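Local coordinates for protein putative Nitroreductase (Anabaena variabilis ATCC 29413, PDB 3EO7) that binds flavin mononucleotide and, as a member of the nitroreductase family, probably acts as an FMN-dependent oxidoreductase, at residues G194-I202 and L324-H332. Sequence-based numbering, arbitrary orientation. Where two conformers were deposited one is given.
Sequences GNIELSAAI and LSDLEITMH
Met331, deposited as selenomethionine, drops as a knob into the hole formed by Asn195, Leu198, Ser199 and Ile202 and joins two roughly antiparallel helices of this nitroreductase fold. Helix 181-202 belongs to the first of the chain's two nitroreductase-family regions. Helix 325-333 leads straight into Arg334 and Arg335, which bind the flavin. The axes pass 10.7 Å apart at 142°, and no hydrogen bond crosses between the segments; apolar side chains make most of the contact, with oxygens of Asn195 and Glu328 touching methyl groups.

At the buried end, the chain of Met331 bends at its last torsion (chi3 81°), which carries CE in against the first helix. There Met331 CE lies 3.5 Å from Asn195 OD1, with Leu198 CB as a further neighbour. The Asn195 amide is held from outside the pair: OD1 accepts from Gln465 NE2, while ND2 donates to the carbonyls of Ser81 and Ala99. Leu469 of helix 452-473 touches both Leu198 and Met331.

Midway along, two buried leucines meet only loosely, Leu198 CD2 standing 4.4 Å from Leu327 CD2. The partly exposed side is at Ala201, Ile202 and Glu328, and there Ala201 CB stands 4.5 Å from Leu324 CD1. Ile202 bridges the two zones. With CG1 beside its backbone N (chi1 -70°), Ile202 sends CD1 to Met331 SE at 3.8 Å and to Leu327 CD2, while CG1 rests on Leu324 CD1. Cutting this side chain back to an alanine would probably open a gap between Leu324, Leu327 and Met331 and leave the Glu328 carboxylate without the methyl it lies against. Glu328 OE1 forms salt bridges with Arg76 and Arg80 of helix 66-82; its other oxygen, Glu328 OE2, lies 3.5 Å from Ile202 CG2.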
loop_
_atom_site.group_PDB
_atom_site.type_symbol
_atom_site.label_atom_id
_atom_site.label_comp_id
_atom_site.label_asym_id
_atom_site.label_seq_id
_atom_site.Cartn_x
_atom_site.Cartn_y
_atom_site.Cartn_z
ATOM N N GLY A 194 -2.281 2.189 -3.882
ATOM C CA GLY A 194 -1.559 2.603 -5.111
ATOM C C GLY A 194 -2.356 2.199 -6.356
ATOM O O GLY A 194 -2.496 2.987 -7.311
ATOM N N ASN A 195 -2.921 1.000 -6.374
ATOM C CA ASN A 195 -3.743 0.616 -7.547
ATOM C C ASN A 195 -4.995 1.469 -7.657
ATOM O O ASN A 195 -5.412 1.833 -8.756
ATOM C CB ASN A 195 -4.202 -0.841 -7.509
ATOM C CG ASN A 195 -3.137 -1.812 -7.866
ATOM O OD1 ASN A 195 -2.050 -1.450 -8.376
ATOM N ND2 ASN A 195 -3.410 -3.073 -7.595
ATOM N N ILE A 196 -5.633 1.742 -6.530
ATOM C CA ILE A 196 -6.850 2.560 -6.555
ATOM C C ILE A 196 -6.582 3.926 -7.182
ATOM O O ILE A 196 -7.349 4.369 -8.047
ATOM C CB ILE A 196 -7.493 2.660 -5.181
ATOM C CG1 ILE A 196 -8.042 1.301 -4.769
ATOM C CG2 ILE A 196 -8.664 3.738 -5.130
ATOM C CD1 ILE A 196 -8.514 1.274 -3.314
ATOM N N GLU A 197 -5.516 4.615 -6.784
ATOM C CA GLU A 197 -5.265 5.910 -7.410
ATOM C C GLU A 197 -4.969 5.795 -8.911
ATOM O O GLU A 197 -5.428 6.632 -9.694
ATOM C CB GLU A 197 -4.180 6.740 -6.730
ATOM C CG GLU A 197 -2.897 6.088 -6.572
ATOM C CD GLU A 197 -1.714 6.915 -7.148
ATOM O OE1 GLU A 197 -1.786 7.575 -8.190
ATOM O OE2 GLU A 197 -0.646 6.766 -6.608
ATOM N N LEU A 198 -4.231 4.762 -9.321
ATOM C CA LEU A 198 -3.903 4.603 -10.751
ATOM C C LEU A 198 -5.118 4.160 -11.585
ATOM O O LEU A 198 -5.364 4.688 -12.672
ATOM C CB LEU A 198 -2.709 3.667 -10.928
ATOM C CG LEU A 198 -1.422 4.270 -10.342
ATOM C CD1 LEU A 198 -0.269 3.195 -10.277
ATOM C CD2 LEU A 198 -1.004 5.553 -11.159
ATOM N N SER A 199 -5.866 3.206 -11.042
ATOM C CA SER A 199 -7.108 2.705 -11.639
ATOM C C SER A 199 -8.134 3.843 -11.778
ATOM O O SER A 199 -8.863 3.925 -12.753
ATOM C CB SER A 199 -7.688 1.609 -10.736
ATOM O OG SER A 199 -8.744 0.938 -11.386
ATOM N N ALA A 200 -8.183 4.701 -10.764
ATOM C CA ALA A 200 -9.063 5.874 -10.759
ATOM C C ALA A 200 -8.649 6.804 -11.885
ATOM O O ALA A 200 -9.510 7.227 -12.668
ATOM C CB ALA A 200 -9.001 6.559 -9.413
ATOM N N ALA A 201 -7.348 7.096 -12.022
ATOM C CA ALA A 201 -6.899 7.973 -13.103
ATOM C C ALA A 201 -7.386 7.464 -14.458
ATOM O O ALA A 201 -7.877 8.244 -15.296
ATOM C CB ALA A 201 -5.358 8.129 -13.103
ATOM N N ILE A 202 -7.256 6.158 -14.650
ATOM C CA ILE A 202 -7.641 5.480 -15.905
ATOM C C ILE A 202 -9.121 5.697 -16.212
ATOM O O ILE A 202 -9.497 5.847 -17.378
ATOM C CB ILE A 202 -7.297 3.949 -15.860
ATOM C CG1 ILE A 202 -5.768 3.736 -15.898
ATOM C CG2 ILE A 202 -7.944 3.175 -17.038
ATOM C CD1 ILE A 202 -5.318 2.334 -15.451
ATOM N N LEU A 324 -3.245 5.763 -21.438
ATOM C CA LEU A 324 -2.777 4.877 -20.368
ATOM C C LEU A 324 -2.947 3.379 -20.642
ATOM O O LEU A 324 -2.942 2.569 -19.704
ATOM C CB LEU A 324 -3.429 5.264 -19.025
ATOM C CG LEU A 324 -3.175 6.683 -18.500
ATOM C CD1 LEU A 324 -3.952 7.018 -17.180
ATOM C CD2 LEU A 324 -1.635 6.870 -18.257
ATOM N N SER A 325 -3.020 3.016 -21.925
ATOM C CA SER A 325 -3.177 1.634 -22.350
ATOM C C SER A 325 -2.093 0.683 -21.818
ATOM O O SER A 325 -2.401 -0.453 -21.441
ATOM C CB SER A 325 -3.274 1.543 -23.888
ATOM O OG SER A 325 -2.124 2.104 -24.520
ATOM N N ASP A 326 -0.844 1.136 -21.780
ATOM C CA ASP A 326 0.241 0.278 -21.312
ATOM C C ASP A 326 0.249 0.185 -19.780
ATOM O O ASP A 326 0.745 -0.791 -19.230
ATOM C CB ASP A 326 1.581 0.721 -21.909
ATOM C CG ASP A 326 1.581 0.662 -23.444
ATOM O OD1 ASP A 326 1.133 -0.359 -24.011
ATOM O OD2 ASP A 326 2.046 1.619 -24.091
ATOM N N LEU A 327 -0.289 1.204 -19.111
ATOM C CA LEU A 327 -0.470 1.169 -17.665
ATOM C C LEU A 327 -1.523 0.096 -17.378
ATOM O O LEU A 327 -1.345 -0.722 -16.479
ATOM C CB LEU A 327 -0.892 2.524 -17.131
ATOM C CG LEU A 327 -1.164 2.543 -15.617
ATOM C CD1 LEU A 327 0.016 2.025 -14.743
ATOM C CD2 LEU A 327 -1.615 3.951 -15.222
ATOM N N GLU A 328 -2.605 0.072 -18.162
ATOM C CA GLU A 328 -3.616 -0.990 -17.999
ATOM C C GLU A 328 -3.063 -2.391 -18.188
ATOM O O GLU A 328 -3.294 -3.280 -17.360
ATOM C CB GLU A 328 -4.784 -0.791 -18.949
ATOM C CG GLU A 328 -5.562 0.437 -18.644
ATOM C CD GLU A 328 -7.027 0.337 -19.075
ATOM O OE1 GLU A 328 -7.807 -0.550 -18.581
ATOM O OE2 GLU A 328 -7.396 1.194 -19.895
ATOM N N ILE A 329 -2.314 -2.580 -19.256
ATOM C CA ILE A 329 -1.736 -3.880 -19.555
ATOM C C ILE A 329 -0.766 -4.303 -18.436
ATOM O O ILE A 329 -0.803 -5.443 -17.958
ATOM C CB ILE A 329 -1.002 -3.858 -20.904
ATOM C CG1 ILE A 329 -2.014 -3.697 -22.054
ATOM C CG2 ILE A 329 -0.180 -5.128 -21.085
ATOM C CD1 ILE A 329 -1.345 -3.395 -23.415
ATOM N N THR A 330 0.065 -3.368 -18.009
ATOM C CA THR A 330 1.016 -3.608 -16.942
ATOM C C THR A 330 0.321 -3.965 -15.614
ATOM O O THR A 330 0.718 -4.929 -14.955
ATOM C CB THR A 330 1.983 -2.421 -16.800
ATOM O OG1 THR A 330 2.883 -2.425 -17.934
ATOM C CG2 THR A 330 2.752 -2.511 -15.515
HETATM N N MSE A 331 -0.746 -3.251 -15.275
HETATM C CA MSE A 331 -1.482 -3.541 -14.061
HETATM C C MSE A 331 -2.076 -4.932 -14.135
HETATM O O MSE A 331 -2.080 -5.676 -13.156
HETATM C CB MSE A 331 -2.564 -2.504 -13.817
HETATM C CG MSE A 331 -1.979 -1.156 -13.453
HETATM SE SE MSE A 331 -3.330 0.177 -13.063
HETATM C CE MSE A 331 -3.726 -0.317 -11.199
ATOM N N HIS A 332 -2.535 -5.319 -15.319
ATOM C CA HIS A 332 -3.124 -6.634 -15.451
ATOM C C HIS A 332 -2.101 -7.774 -15.372
ATOM O O HIS A 332 -2.384 -8.804 -14.763
ATOM C CB HIS A 332 -3.954 -6.734 -16.744
ATOM C CG HIS A 332 -4.634 -8.056 -16.900
ATOM N ND1 HIS A 332 -5.736 -8.416 -16.152
ATOM C CD2 HIS A 332 -4.363 -9.109 -17.707
ATOM C CE1 HIS A 332 -6.108 -9.641 -16.486
ATOM N NE2 HIS A 332 -5.287 -10.084 -17.422
#